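Local structure of thioesterase superfamily (Jannaschia sp., 2OAF) at residues T94-L99 with A143-H148; F106-V111 with G120-V125; F17-R22 with L44-A49; L76-K81 with T116-A121; D66-T71 with T127-F132. The protein probably hydrolyses thioesters, such as acyl-CoA compounds, as a hotdog-fold member of the thioesterase superfamily whose own substrate is not established. All coordinates share one frame; numbering follows the deposited sequence. Where two conformers were deposited one is given.

All five contacts belong to one hotdog fold, a curved antiparallel sheet wrapped round helix 39-54. Contacts 2 and 4 share Gly120 and Ala121 and lie about 8 Å apart between centres, so strand 115-128 is paired along both edges. Contact 3 sets strand 17-21 against the central helix, about 11 Å from contact 2 between centres; its Ile47 packs on Phe106, Val108 and Phe122. Contact 1 ties strand 90-99 to the C-terminal helix and joins contact 2 through Trp95-Arg107 backbone pairing. Contact 5 closes the far end of contact 4's strand pair, about 28 Å away between centres. Phe17, Phe80 and Thr127 each have triethylene glycol, probably from the crystallisation liquor, about 4 Å from the side chain.

Contact 1: residues T94-L99 with A143-H148; sequences TWPTRL and ALIEPH. With PO4 (phosphate ion), chain H.
Ile145 reaches from helix 139-145 to Pro96 and Leu99 on strand 90-99. Its CB already lies 4.1 Å from Leu99 CD2. From there the side chain forks: CG2, anti to the backbone N, fits between the two strand residues, 4.0 Å from Pro96 CB and 4.0 Å from Leu99 CD2, while CD1 at the tip of the other branch also meets Leu99 CD2, at 4.1 Å. The Leu99 and Ile145 side chains cross at about a right angle, and Leu99 CD2 touches both branches of the isoleucine. Further along, the Pro96 ring turns its CG to His148 CB, 3.9 Å away; the imidazole itself leads off to meet the ring of Tyr54. No hydrogen bond spans the two segments, and the join is apolar. Trp50 touches both Pro96 and Ile145. On the other side of the strand Arg98 binds a phosphate ion, probably from the crystallisation liquor: NH1 donates almost straight to O2 of the phosphate (175°) and NH2 to its O1, with Ser103 and Lys102 also binding the ion. Thr97 and Arg98 both face Thr105, a classic beta bulge; the last helix packs on the flanking Pro96 and Leu99 of this hotdog-sheet strand.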
# COMPACT_ATOMS: atom_id res chain seq x y z
N THR B 94 -2.41 22.37 -0.16
CA THR B 94 -3.09 21.86 1.02
C THR B 94 -3.39 22.99 1.98
O THR B 94 -2.52 23.82 2.30
CB THR B 94 -2.18 20.83 1.73
OG1 THR B 94 -1.80 19.86 0.76
CG2 THR B 94 -2.90 20.13 2.90
N TRP B 95 -4.62 23.04 2.47
CA TRP B 95 -4.98 24.05 3.44
C TRP B 95 -6.22 23.67 4.22
O TRP B 95 -7.04 22.91 3.73
CB TRP B 95 -5.20 25.41 2.75
CG TRP B 95 -6.44 25.48 1.92
CD1 TRP B 95 -7.61 26.05 2.28
CD2 TRP B 95 -6.64 24.93 0.60
NE1 TRP B 95 -8.52 25.92 1.26
CE2 TRP B 95 -7.96 25.23 0.22
CE3 TRP B 95 -5.84 24.20 -0.28
CZ2 TRP B 95 -8.51 24.85 -1.00
CZ3 TRP B 95 -6.37 23.83 -1.52
CH2 TRP B 95 -7.71 24.15 -1.86
N PRO B 96 -6.38 24.25 5.43
CA PRO B 96 -7.61 24.07 6.19
C PRO B 96 -8.68 25.01 5.69
O PRO B 96 -8.47 26.22 5.63
CB PRO B 96 -7.21 24.47 7.60
CG PRO B 96 -6.09 25.46 7.41
CD PRO B 96 -5.39 25.07 6.16
N THR B 97 -9.82 24.44 5.34
CA THR B 97 -10.92 25.20 4.81
C THR B 97 -11.90 25.60 5.93
O THR B 97 -12.64 26.58 5.79
CB THR B 97 -11.61 24.43 3.63
OG1 THR B 97 -12.44 25.32 2.89
CG2 THR B 97 -12.42 23.20 4.10
N ARG B 98 -11.85 24.88 7.04
CA ARG B 98 -12.80 25.06 8.11
C ARG B 98 -12.31 24.42 9.41
O ARG B 98 -11.74 23.35 9.39
CB ARG B 98 -14.10 24.39 7.64
CG ARG B 98 -15.02 24.04 8.75
CD ARG B 98 -16.38 23.57 8.28
NE ARG B 98 -17.34 23.97 9.29
CZ ARG B 98 -17.41 23.44 10.51
NH1 ARG B 98 -16.61 22.42 10.87
NH2 ARG B 98 -18.31 23.90 11.37
N LEU B 99 -12.58 25.08 10.53
CA LEU B 99 -12.35 24.50 11.85
C LEU B 99 -13.55 24.82 12.71
O LEU B 99 -13.81 25.97 12.96
CB LEU B 99 -11.08 25.08 12.46
CG LEU B 99 -10.70 24.64 13.89
CD1 LEU B 99 -10.42 23.12 14.01
CD2 LEU B 99 -9.50 25.48 14.35
N ALA B 143 -5.04 28.14 17.47
CA ALA B 143 -4.21 29.33 17.25
C ALA B 143 -3.26 29.14 16.07
O ALA B 143 -3.00 30.09 15.34
CB ALA B 143 -3.44 29.68 18.52
N LEU B 144 -2.77 27.92 15.87
CA LEU B 144 -1.91 27.60 14.73
C LEU B 144 -2.67 27.48 13.42
O LEU B 144 -2.12 27.79 12.36
CB LEU B 144 -1.21 26.24 14.91
CG LEU B 144 -0.24 26.09 16.07
CD1 LEU B 144 0.32 24.67 16.03
CD2 LEU B 144 0.87 27.17 16.04
N ILE B 145 -3.91 26.96 13.50
CA ILE B 145 -4.69 26.62 12.31
C ILE B 145 -5.38 27.84 11.67
O ILE B 145 -5.28 28.10 10.48
CB ILE B 145 -5.77 25.58 12.66
CG1 ILE B 145 -5.12 24.26 13.13
CG2 ILE B 145 -6.69 25.37 11.44
CD1 ILE B 145 -6.01 23.38 13.99
N GLU B 146 -6.08 28.61 12.51
CA GLU B 146 -6.94 29.73 12.04
C GLU B 146 -6.32 30.74 11.08
O GLU B 146 -6.99 31.17 10.12
CB GLU B 146 -7.59 30.45 13.23
CG GLU B 146 -8.69 29.60 13.82
CD GLU B 146 -9.47 30.24 14.95
OE1 GLU B 146 -8.93 31.10 15.69
OE2 GLU B 146 -10.65 29.84 15.09
N PRO B 147 -5.05 31.13 11.31
CA PRO B 147 -4.42 32.06 10.35
C PRO B 147 -4.32 31.54 8.91
O PRO B 147 -4.06 32.33 7.98
CB PRO B 147 -3.00 32.27 10.92
CG PRO B 147 -3.12 31.90 12.36
CD PRO B 147 -4.13 30.78 12.40
N HIS B 148 -4.50 30.24 8.72
CA HIS B 148 -4.37 29.64 7.40
C HIS B 148 -5.70 29.34 6.72
O HIS B 148 -5.71 28.85 5.58
CB HIS B 148 -3.48 28.41 7.47
CG HIS B 148 -2.15 28.69 8.07
ND1 HIS B 148 -1.13 29.30 7.36
CD2 HIS B 148 -1.67 28.49 9.32
CE1 HIS B 148 -0.08 29.46 8.16
NE2 HIS B 148 -0.38 28.97 9.35
P PO4 H . -18.08 20.87 14.24
O1 PO4 H . -18.92 22.00 13.67
O2 PO4 H . -16.63 21.11 13.89
O3 PO4 H . -18.28 20.87 15.75
O4 PO4 H . -18.48 19.54 13.62

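Contact 2: residues F106-V111 with G120-V125; sequences FRVDGV and GAFTCV
Arg107 carries CG anti to its carbonyl carbon (chi1 -76°) and then bends at chi2 and chi3, a curl that leads the guanidinium back over the neighbouring strand to Gly120. NH1 donates to Gly120 O at 3.0 Å from above the carbonyl plane, while Val108 N reaches the same oxygen from the opposite face. The guanidinium is also turned end-on to Asp109 in a salt bridge, NH1 and NH2 both meeting OD1 on its syn side, at 2.7 Å from NH1. Asp109 OD2 has a second partner in Arg12, and Arg107 NH2 donates also to Gln10 O, a network that would hold the guanidinium orientation. The backbones form the antiparallel hairpin of strands 103-112 and 115-128 in the hotdog sheet, with Phe106-Phe122 and Val108-Gly120 as hydrogen-bonded pairs and Arg107-Ala121 as the non-hydrogen-bonded pair between them. On the face of Phe106 and Phe122, Val108 CB and CG2 both lie 4.0 Å from Phe122 CE1. Gly120 has no side chain, and Phe122 CE1 lies beside its CA on that face. Trp50 meets the Phe106 ring edge-to-face, and Ile47 of helix 39-54 packs on both phenylalanines.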
# COMPACT_ATOMS: atom_id res chain seq x y z
N PHE B 106 -9.64 19.76 5.81
CA PHE B 106 -8.54 20.11 4.93
C PHE B 106 -8.97 19.88 3.52
O PHE B 106 -9.57 18.83 3.21
CB PHE B 106 -7.33 19.22 5.21
CG PHE B 106 -6.60 19.57 6.47
CD1 PHE B 106 -5.62 20.53 6.48
CD2 PHE B 106 -6.89 18.93 7.65
CE1 PHE B 106 -4.94 20.85 7.64
CE2 PHE B 106 -6.20 19.24 8.81
CZ PHE B 106 -5.22 20.20 8.79
N ARG B 107 -8.62 20.84 2.66
CA ARG B 107 -8.64 20.68 1.22
C ARG B 107 -7.25 20.32 0.72
O ARG B 107 -6.25 20.82 1.24
CB ARG B 107 -9.06 21.99 0.58
CG ARG B 107 -10.52 22.27 0.67
CD ARG B 107 -11.35 21.52 -0.39
NE ARG B 107 -11.23 22.16 -1.68
CZ ARG B 107 -10.39 21.81 -2.65
NH1 ARG B 107 -9.62 20.75 -2.52
NH2 ARG B 107 -10.35 22.52 -3.76
N VAL B 108 -7.21 19.44 -0.27
CA VAL B 108 -5.99 19.15 -1.01
C VAL B 108 -6.33 19.11 -2.51
O VAL B 108 -7.26 18.39 -2.91
CB VAL B 108 -5.36 17.79 -0.63
CG1 VAL B 108 -4.12 17.52 -1.50
CG2 VAL B 108 -5.04 17.72 0.87
N ASP B 109 -5.61 19.89 -3.32
CA ASP B 109 -5.70 19.82 -4.77
C ASP B 109 -4.38 19.20 -5.20
O ASP B 109 -3.28 19.70 -4.87
CB ASP B 109 -5.81 21.18 -5.47
CG ASP B 109 -7.17 21.86 -5.30
OD1 ASP B 109 -8.11 21.24 -4.75
OD2 ASP B 109 -7.29 23.03 -5.75
N GLY B 110 -4.49 18.13 -5.97
CA GLY B 110 -3.30 17.46 -6.52
C GLY B 110 -3.14 17.97 -7.94
O GLY B 110 -4.05 17.79 -8.76
N VAL B 111 -2.00 18.63 -8.20
CA VAL B 111 -1.77 19.36 -9.46
C VAL B 111 -0.49 18.90 -10.10
O VAL B 111 0.53 18.78 -9.41
CB VAL B 111 -1.68 20.88 -9.17
CG1 VAL B 111 -1.51 21.64 -10.48
CG2 VAL B 111 -2.94 21.34 -8.40
N GLY B 120 -9.77 17.26 -3.30
CA GLY B 120 -10.30 16.52 -2.16
C GLY B 120 -10.60 17.38 -0.93
O GLY B 120 -9.98 18.43 -0.72
N ALA B 121 -11.53 16.90 -0.10
CA ALA B 121 -11.82 17.50 1.20
C ALA B 121 -11.85 16.37 2.25
O ALA B 121 -12.45 15.32 2.04
CB ALA B 121 -13.16 18.24 1.16
N PHE B 122 -11.17 16.60 3.36
CA PHE B 122 -10.87 15.57 4.35
C PHE B 122 -11.12 16.11 5.74
O PHE B 122 -10.53 17.11 6.13
CB PHE B 122 -9.39 15.20 4.23
CG PHE B 122 -8.99 14.77 2.84
CD1 PHE B 122 -8.61 15.71 1.88
CD2 PHE B 122 -8.97 13.44 2.50
CE1 PHE B 122 -8.23 15.31 0.60
CE2 PHE B 122 -8.60 13.03 1.23
CZ PHE B 122 -8.24 13.98 0.27
N THR B 123 -12.02 15.47 6.48
CA THR B 123 -12.51 15.97 7.75
C THR B 123 -12.08 15.02 8.87
O THR B 123 -12.27 13.80 8.77
CB THR B 123 -14.04 16.07 7.74
OG1 THR B 123 -14.44 16.87 6.62
CG2 THR B 123 -14.54 16.73 9.04
N CYS B 124 -11.47 15.60 9.89
CA CYS B 124 -10.95 14.92 11.07
C CYS B 124 -11.63 15.47 12.32
O CYS B 124 -11.99 16.64 12.35
CB CYS B 124 -9.47 15.24 11.19
SG CYS B 124 -8.53 14.64 9.77
N VAL B 125 -11.78 14.64 13.35
CA VAL B 125 -12.13 15.10 14.69
C VAL B 125 -10.84 15.05 15.52
O VAL B 125 -9.79 14.66 15.01
CB VAL B 125 -13.26 14.26 15.32
CG1 VAL B 125 -14.58 14.51 14.58
CG2 VAL B 125 -12.89 12.77 15.38

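Contact 3: residues F17-R22 with L44-A49; sequences FVHDVR and LEAIDA
His19 and Glu45 are joined by a short hydrogen bond, His19 NE2 donating to Glu45 OE2 at 2.7 Å and 166°, where strand 17-21 of the hotdog sheet crosses the central helix 39-54. The carboxylate oxygen lies close to the imidazole plane and is met on its anti side; ring and carboxylate planes stand 75° apart. Ala49, one turn further along the helix, lays its CB over one face of the imidazole, 3.2 Å above the plane and toward the rim, a CH-pi contact whose nearest ring atom is ND1 at 3.3 Å. Ala46 CA comes to 3.7 Å from His19 CD2. The imidazole is thus held by a bond at one nitrogen and by helix atoms against its ring.

Glu45 is placed by its chain: CG is anti to the backbone N (chi1 180°) and the rest runs extended out to the strand. Val21 meets it tip to tip, CG2 against OE2 at 3.7 Å. Beyond that, Arg22 of the second subunit makes a long, weak ion pair with Glu45 and packs on His19, so the His19-Glu45 pair sits at a subunit interface. The strand itself is paired with strand 90-99, His19 with Cys92, and Phe17 brings CE2 to Ala49 CB. A water donates to both Asp20 O and Glu45 OE2, 2.7 Å from the former.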
# COMPACT_ATOMS: atom_id res chain seq x y z
N PHE B 17 -0.16 25.80 1.37
CA PHE B 17 1.04 25.00 1.49
C PHE B 17 1.07 24.00 0.35
O PHE B 17 0.05 23.39 0.03
CB PHE B 17 1.00 24.28 2.85
CG PHE B 17 2.13 23.35 3.07
CD1 PHE B 17 3.42 23.83 3.25
CD2 PHE B 17 1.93 21.99 3.08
CE1 PHE B 17 4.48 22.98 3.42
CE2 PHE B 17 2.98 21.13 3.27
CZ PHE B 17 4.26 21.63 3.43
N VAL B 18 2.23 23.79 -0.24
CA VAL B 18 2.38 22.82 -1.30
C VAL B 18 3.32 21.72 -0.82
O VAL B 18 4.44 22.01 -0.42
CB VAL B 18 2.87 23.49 -2.62
CG1 VAL B 18 3.11 22.43 -3.72
CG2 VAL B 18 1.88 24.55 -3.10
N HIS B 19 2.83 20.47 -0.80
CA HIS B 19 3.64 19.29 -0.53
C HIS B 19 3.91 18.54 -1.84
O HIS B 19 2.97 18.20 -2.54
CB HIS B 19 2.93 18.37 0.46
CG HIS B 19 3.66 17.09 0.72
ND1 HIS B 19 4.93 17.07 1.28
CD2 HIS B 19 3.33 15.80 0.49
CE1 HIS B 19 5.34 15.82 1.36
NE2 HIS B 19 4.39 15.03 0.88
N ASP B 20 5.18 18.28 -2.16
CA ASP B 20 5.53 17.52 -3.36
C ASP B 20 5.43 16.05 -3.09
O ASP B 20 5.95 15.59 -2.08
CB ASP B 20 6.96 17.80 -3.80
CG ASP B 20 7.17 19.21 -4.34
OD1 ASP B 20 6.19 19.95 -4.54
OD2 ASP B 20 8.34 19.58 -4.54
N VAL B 21 4.78 15.33 -3.99
CA VAL B 21 4.69 13.88 -3.94
C VAL B 21 5.31 13.36 -5.25
O VAL B 21 4.95 13.80 -6.34
CB VAL B 21 3.23 13.42 -3.76
CG1 VAL B 21 3.11 11.91 -3.88
CG2 VAL B 21 2.66 13.90 -2.41
N ARG B 22 6.28 12.46 -5.13
CA ARG B 22 6.88 11.78 -6.24
C ARG B 22 6.00 10.57 -6.59
O ARG B 22 5.81 9.65 -5.78
CB ARG B 22 8.31 11.31 -5.87
CG ARG B 22 9.18 10.83 -7.09
CD ARG B 22 10.63 10.28 -6.67
NE ARG B 22 10.58 9.01 -5.93
N LEU B 44 -3.34 12.37 2.00
CA LEU B 44 -3.11 12.28 3.43
C LEU B 44 -1.67 12.63 3.80
O LEU B 44 -1.42 13.30 4.81
CB LEU B 44 -3.52 10.90 3.94
CG LEU B 44 -4.96 10.74 4.47
CD1 LEU B 44 -5.96 11.39 3.54
CD2 LEU B 44 -5.31 9.24 4.68
N GLU B 45 -0.73 12.19 2.98
CA GLU B 45 0.68 12.55 3.15
C GLU B 45 0.87 14.09 3.13
O GLU B 45 1.67 14.64 3.89
CB GLU B 45 1.49 11.85 2.07
CG GLU B 45 3.00 12.12 2.08
CD GLU B 45 3.69 11.65 0.79
OE1 GLU B 45 3.28 10.56 0.27
OE2 GLU B 45 4.62 12.38 0.32
N ALA B 46 0.11 14.75 2.27
CA ALA B 46 0.10 16.20 2.15
C ALA B 46 -0.38 16.85 3.44
O ALA B 46 0.16 17.88 3.89
CB ALA B 46 -0.80 16.60 0.99
N ILE B 47 -1.45 16.30 4.01
CA ILE B 47 -2.00 16.83 5.25
C ILE B 47 -1.01 16.59 6.39
O ILE B 47 -0.78 17.47 7.22
CB ILE B 47 -3.38 16.17 5.57
CG1 ILE B 47 -4.45 16.54 4.51
CG2 ILE B 47 -3.83 16.53 7.01
CD1 ILE B 47 -5.80 15.75 4.61
N ASP B 48 -0.43 15.41 6.45
CA ASP B 48 0.63 15.11 7.41
C ASP B 48 1.77 16.13 7.29
O ASP B 48 2.30 16.60 8.31
CB ASP B 48 1.15 13.68 7.21
CG ASP B 48 2.30 13.36 8.13
OD1 ASP B 48 2.07 12.97 9.28
OD2 ASP B 48 3.45 13.53 7.70
N ALA B 49 2.15 16.48 6.06
CA ALA B 49 3.20 17.48 5.82
C ALA B 49 2.78 18.89 6.25
O ALA B 49 3.61 19.71 6.64
CB ALA B 49 3.66 17.48 4.30
O HOH W 1 7.38 13.78 -0.65

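Contact 4: residues L76-K81 with T116-A121; sequences LEMDFK and TCFVGA
Met78, deposited as selenomethionine, and Phe118 lie side by side and point the same way from adjacent strands. The chain of Met78 bends at chi3 (67°), which carries CE over one face of the Phe118 ring, 3.4 Å above its plane and offset toward the rim. The nearest ring atom to CE is CD1, also at 3.4 Å, and the methyl makes a CH-pi contact. Phe80, on the same face, crosses Phe118 obliquely, its CD1 3.9 Å from Phe118 CB. On the other face Asp79 and Val119 are neighbours, though the touch of their side chains is doubtful because Val119 has two conformers, and Glu77 CG lies against Ala121 CB at 4.1 Å.

Behind these side chains the strands run antiparallel, 161° apart. Glu77-Ala121 and Asp79-Val119 are hydrogen-bonded pairs, each closed by two backbone bonds, and Lys81 N adds one more to Cys117 O at 2.7 Å. Cys117 and Phe118 both face Gly110, a classic beta bulge on the other edge of strand 115-128. Leu76 to Asp79 pair in turn with a strand of the third subunit, so the hotdog sheet runs on across the interface.

The two faces differ in chemistry. That of Met78, Phe80 and Phe118 is apolar and turns toward helix 39-54, with Pro40 on Met78 and Leu39 on Phe80. The other carries the carboxylates of Glu77 and Asp79, both salt-bridged to Arg75 of the third subunit, an arrangement in which opposite charges would favour the association of the two chains.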
# COMPACT_ATOMS: atom_id res chain seq x y z
N LEU B 76 -14.02 11.66 3.98
CA LEU B 76 -13.21 12.14 2.86
C LEU B 76 -14.01 12.11 1.55
O LEU B 76 -14.90 11.26 1.35
CB LEU B 76 -11.93 11.35 2.75
CG LEU B 76 -11.87 9.91 2.28
CD1 LEU B 76 -11.95 9.83 0.81
CD2 LEU B 76 -10.52 9.31 2.72
N GLU B 77 -13.73 13.07 0.68
CA GLU B 77 -14.32 13.06 -0.65
C GLU B 77 -13.31 13.59 -1.62
O GLU B 77 -12.52 14.52 -1.28
CB GLU B 77 -15.63 13.87 -0.73
CG GLU B 77 -15.50 15.32 -0.41
CD GLU B 77 -16.76 16.14 -0.74
OE1 GLU B 77 -17.23 16.10 -1.91
OE2 GLU B 77 -17.25 16.83 0.17
N MSE B 78 -13.29 12.97 -2.80
CA MSE B 78 -12.31 13.32 -3.86
C MSE B 78 -13.00 13.27 -5.19
O MSE B 78 -13.78 12.35 -5.45
CB MSE B 78 -11.13 12.35 -3.85
CG MSE B 78 -10.43 12.27 -2.50
SE MSE B 78 -8.84 11.21 -2.51
CE MSE B 78 -7.72 12.31 -3.63
N ASP B 79 -12.71 14.27 -6.04
CA ASP B 79 -13.07 14.26 -7.43
C ASP B 79 -11.81 14.11 -8.23
O ASP B 79 -10.84 14.81 -7.96
CB ASP B 79 -13.78 15.54 -7.83
CG ASP B 79 -15.13 15.71 -7.19
OD1 ASP B 79 -15.78 14.72 -6.83
OD2 ASP B 79 -15.57 16.87 -7.07
N PHE B 80 -11.81 13.18 -9.19
CA PHE B 80 -10.64 12.88 -10.03
C PHE B 80 -10.90 13.45 -11.44
O PHE B 80 -11.81 13.00 -12.13
CB PHE B 80 -10.42 11.38 -10.07
CG PHE B 80 -10.37 10.76 -8.70
CD1 PHE B 80 -9.28 10.94 -7.89
CD2 PHE B 80 -11.43 10.03 -8.22
CE1 PHE B 80 -9.26 10.42 -6.61
CE2 PHE B 80 -11.38 9.46 -6.97
CZ PHE B 80 -10.29 9.67 -6.17
N LYS B 81 -10.10 14.44 -11.85
CA LYS B 81 -10.37 15.22 -13.06
C LYS B 81 -9.43 14.87 -14.18
O LYS B 81 -9.77 15.03 -15.34
CB LYS B 81 -10.24 16.72 -12.77
CG LYS B 81 -11.03 17.22 -11.56
CD LYS B 81 -12.51 17.32 -11.85
CE LYS B 81 -13.20 18.33 -10.87
NZ LYS B 81 -14.69 18.55 -11.09
N THR B 116 -5.06 20.42 -12.61
CA THR B 116 -5.64 19.90 -11.39
C THR B 116 -6.16 18.50 -11.65
O THR B 116 -7.14 18.30 -12.36
CB THR B 116 -6.76 20.79 -10.88
OG1 THR B 116 -6.20 22.07 -10.62
CG2 THR B 116 -7.39 20.22 -9.58
N CYS B 117 -5.44 17.52 -11.13
CA CYS B 117 -5.76 16.12 -11.34
C CYS B 117 -6.85 15.66 -10.39
O CYS B 117 -7.69 14.83 -10.77
CB CYS B 117 -4.52 15.27 -11.17
SG CYS B 117 -3.26 15.74 -12.38
N PHE B 118 -6.78 16.10 -9.14
CA PHE B 118 -7.85 15.77 -8.18
C PHE B 118 -8.05 16.88 -7.16
O PHE B 118 -7.17 17.68 -6.90
CB PHE B 118 -7.62 14.42 -7.48
CG PHE B 118 -6.41 14.37 -6.58
CD1 PHE B 118 -6.41 14.96 -5.33
CD2 PHE B 118 -5.27 13.70 -6.98
CE1 PHE B 118 -5.30 14.93 -4.50
CE2 PHE B 118 -4.17 13.60 -6.14
CZ PHE B 118 -4.18 14.23 -4.89
N VAL B 119 -9.26 16.93 -6.63
CA VAL B 119 -9.63 17.90 -5.63
C VAL B 119 -10.26 17.08 -4.51
O VAL B 119 -11.14 16.26 -4.75
CB VAL B 119 -10.57 18.99 -6.21
CG1 VAL B 119 -10.09 19.43 -7.64
CG2 VAL B 119 -11.99 18.53 -6.27
N GLY B 120 -9.77 17.26 -3.30
CA GLY B 120 -10.30 16.52 -2.16
C GLY B 120 -10.60 17.38 -0.93
O GLY B 120 -9.98 18.43 -0.72
N ALA B 121 -11.53 16.90 -0.10
CA ALA B 121 -11.82 17.50 1.20
C ALA B 121 -11.85 16.37 2.25
O ALA B 121 -12.45 15.32 2.04
CB ALA B 121 -13.16 18.24 1.16

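Contact 5: residues D66-T71 with T127-F132; sequences DTNVGT and TIADQF
Asn68 and Asp130 meet with their side chains crossing at about a right angle, amide and carboxylate planes 70° apart. Asn68 is the first residue to leave the helical conformation after helix 59-65, with a positive phi (62°), and its CG, anti to the backbone N, carries the amide to the turn at Asp130. Its OD1 accepts from Asp130 N at 2.8 Å, while ND2 makes a weak bond to Asp130 OD1 at 3.3 Å. The backbone oxygen takes a nearly straight bond from Ala129 N (177°), the donor lying well above the carbonyl plane, and Ala129 CB sits 3.4 Å from Asn68 OD1. One asparagine thus receives two successive N-H groups of the 3-10 turn 129-131. Val69 follows, its CA pointing a C-H at Thr127 O, 3.4 Å away. Gly70 then forms a hydrogen-bonded antiparallel pair with Thr127, Gly70 N donating to Thr127 O at 3.1 Å and Thr127 N to Gly70 O at 2.9 Å; Thr127 OG1 lies close beside Gly70 CA. The short ladder ends strand 115-128 of the hotdog sheet: Thr71 packs on Trp60 and Leu63 of helix 59-65, Val69 on Leu141 of helix 139-145, and Gln135 of strand 133-135 lies against Val69 and Ile128.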
# COMPACT_ATOMS: atom_id res chain seq x y z
N ASP B 66 3.69 12.64 20.81
CA ASP B 66 4.36 13.61 21.67
C ASP B 66 3.38 14.60 22.32
O ASP B 66 3.54 14.94 23.47
CB ASP B 66 5.42 14.39 20.89
CG ASP B 66 6.45 13.48 20.25
OD1 ASP B 66 6.71 12.41 20.84
OD2 ASP B 66 6.98 13.82 19.17
N THR B 67 2.40 15.06 21.55
CA THR B 67 1.45 16.12 21.95
C THR B 67 0.16 15.50 22.51
O THR B 67 -0.67 16.19 23.08
CB THR B 67 1.19 17.03 20.70
OG1 THR B 67 2.44 17.62 20.31
CG2 THR B 67 0.16 18.13 20.96
N ASN B 68 -0.00 14.19 22.33
CA ASN B 68 -1.18 13.46 22.77
C ASN B 68 -2.49 13.91 22.13
O ASN B 68 -3.56 13.81 22.74
CB ASN B 68 -1.33 13.54 24.29
CG ASN B 68 -2.17 12.42 24.84
OD1 ASN B 68 -2.19 11.31 24.30
ND2 ASN B 68 -2.87 12.70 25.91
N VAL B 69 -2.41 14.38 20.89
CA VAL B 69 -3.58 14.79 20.14
C VAL B 69 -3.69 13.93 18.90
O VAL B 69 -2.77 13.89 18.08
CB VAL B 69 -3.51 16.29 19.76
CG1 VAL B 69 -4.67 16.66 18.82
CG2 VAL B 69 -3.55 17.18 21.01
N GLY B 70 -4.80 13.21 18.78
CA GLY B 70 -5.09 12.46 17.58
C GLY B 70 -6.07 13.22 16.72
O GLY B 70 -6.82 14.06 17.23
N THR B 71 -6.03 12.97 15.42
CA THR B 71 -6.97 13.61 14.50
C THR B 71 -7.52 12.55 13.54
O THR B 71 -7.29 12.61 12.36
CB THR B 71 -6.37 14.83 13.74
OG1 THR B 71 -5.40 14.42 12.77
CG2 THR B 71 -5.76 15.83 14.68
N THR B 127 -8.89 13.86 19.19
CA THR B 127 -8.92 13.00 20.36
C THR B 127 -7.79 13.36 21.34
O THR B 127 -6.81 14.03 20.97
CB THR B 127 -8.76 11.51 19.99
OG1 THR B 127 -7.53 11.34 19.29
CG2 THR B 127 -9.92 11.00 19.10
N ILE B 128 -7.99 12.93 22.58
CA ILE B 128 -6.93 12.73 23.56
C ILE B 128 -6.32 11.40 23.18
O ILE B 128 -6.92 10.36 23.41
CB ILE B 128 -7.49 12.66 24.99
CG1 ILE B 128 -8.21 13.97 25.34
CG2 ILE B 128 -6.36 12.41 25.97
CD1 ILE B 128 -9.28 13.84 26.39
N ALA B 129 -5.15 11.43 22.56
CA ALA B 129 -4.66 10.27 21.83
C ALA B 129 -4.58 9.03 22.70
O ALA B 129 -5.09 7.98 22.32
CB ALA B 129 -3.31 10.55 21.20
N ASP B 130 -3.96 9.16 23.87
CA ASP B 130 -3.69 7.98 24.72
C ASP B 130 -4.96 7.36 25.32
O ASP B 130 -4.92 6.21 25.77
CB ASP B 130 -2.64 8.28 25.81
CG ASP B 130 -3.06 9.36 26.81
OD1 ASP B 130 -4.22 9.84 26.80
OD2 ASP B 130 -2.20 9.73 27.63
N GLN B 131 -6.07 8.10 25.31
CA GLN B 131 -7.35 7.58 25.78
C GLN B 131 -8.31 7.16 24.66
O GLN B 131 -9.35 6.60 24.93
CB GLN B 131 -8.05 8.63 26.64
CG GLN B 131 -7.12 9.28 27.65
CD GLN B 131 -7.80 9.59 28.95
OE1 GLN B 131 -8.02 8.69 29.77
NE2 GLN B 131 -8.15 10.87 29.16
N PHE B 132 -7.95 7.44 23.40
CA PHE B 132 -8.88 7.33 22.26
C PHE B 132 -10.27 7.88 22.62
O PHE B 132 -11.29 7.22 22.41
CB PHE B 132 -8.95 5.90 21.68
CG PHE B 132 -9.42 5.83 20.21
CD1 PHE B 132 -8.72 6.50 19.20
CD2 PHE B 132 -10.54 5.09 19.85
CE1 PHE B 132 -9.14 6.44 17.85
CE2 PHE B 132 -10.96 5.02 18.51
CZ PHE B 132 -10.27 5.70 17.52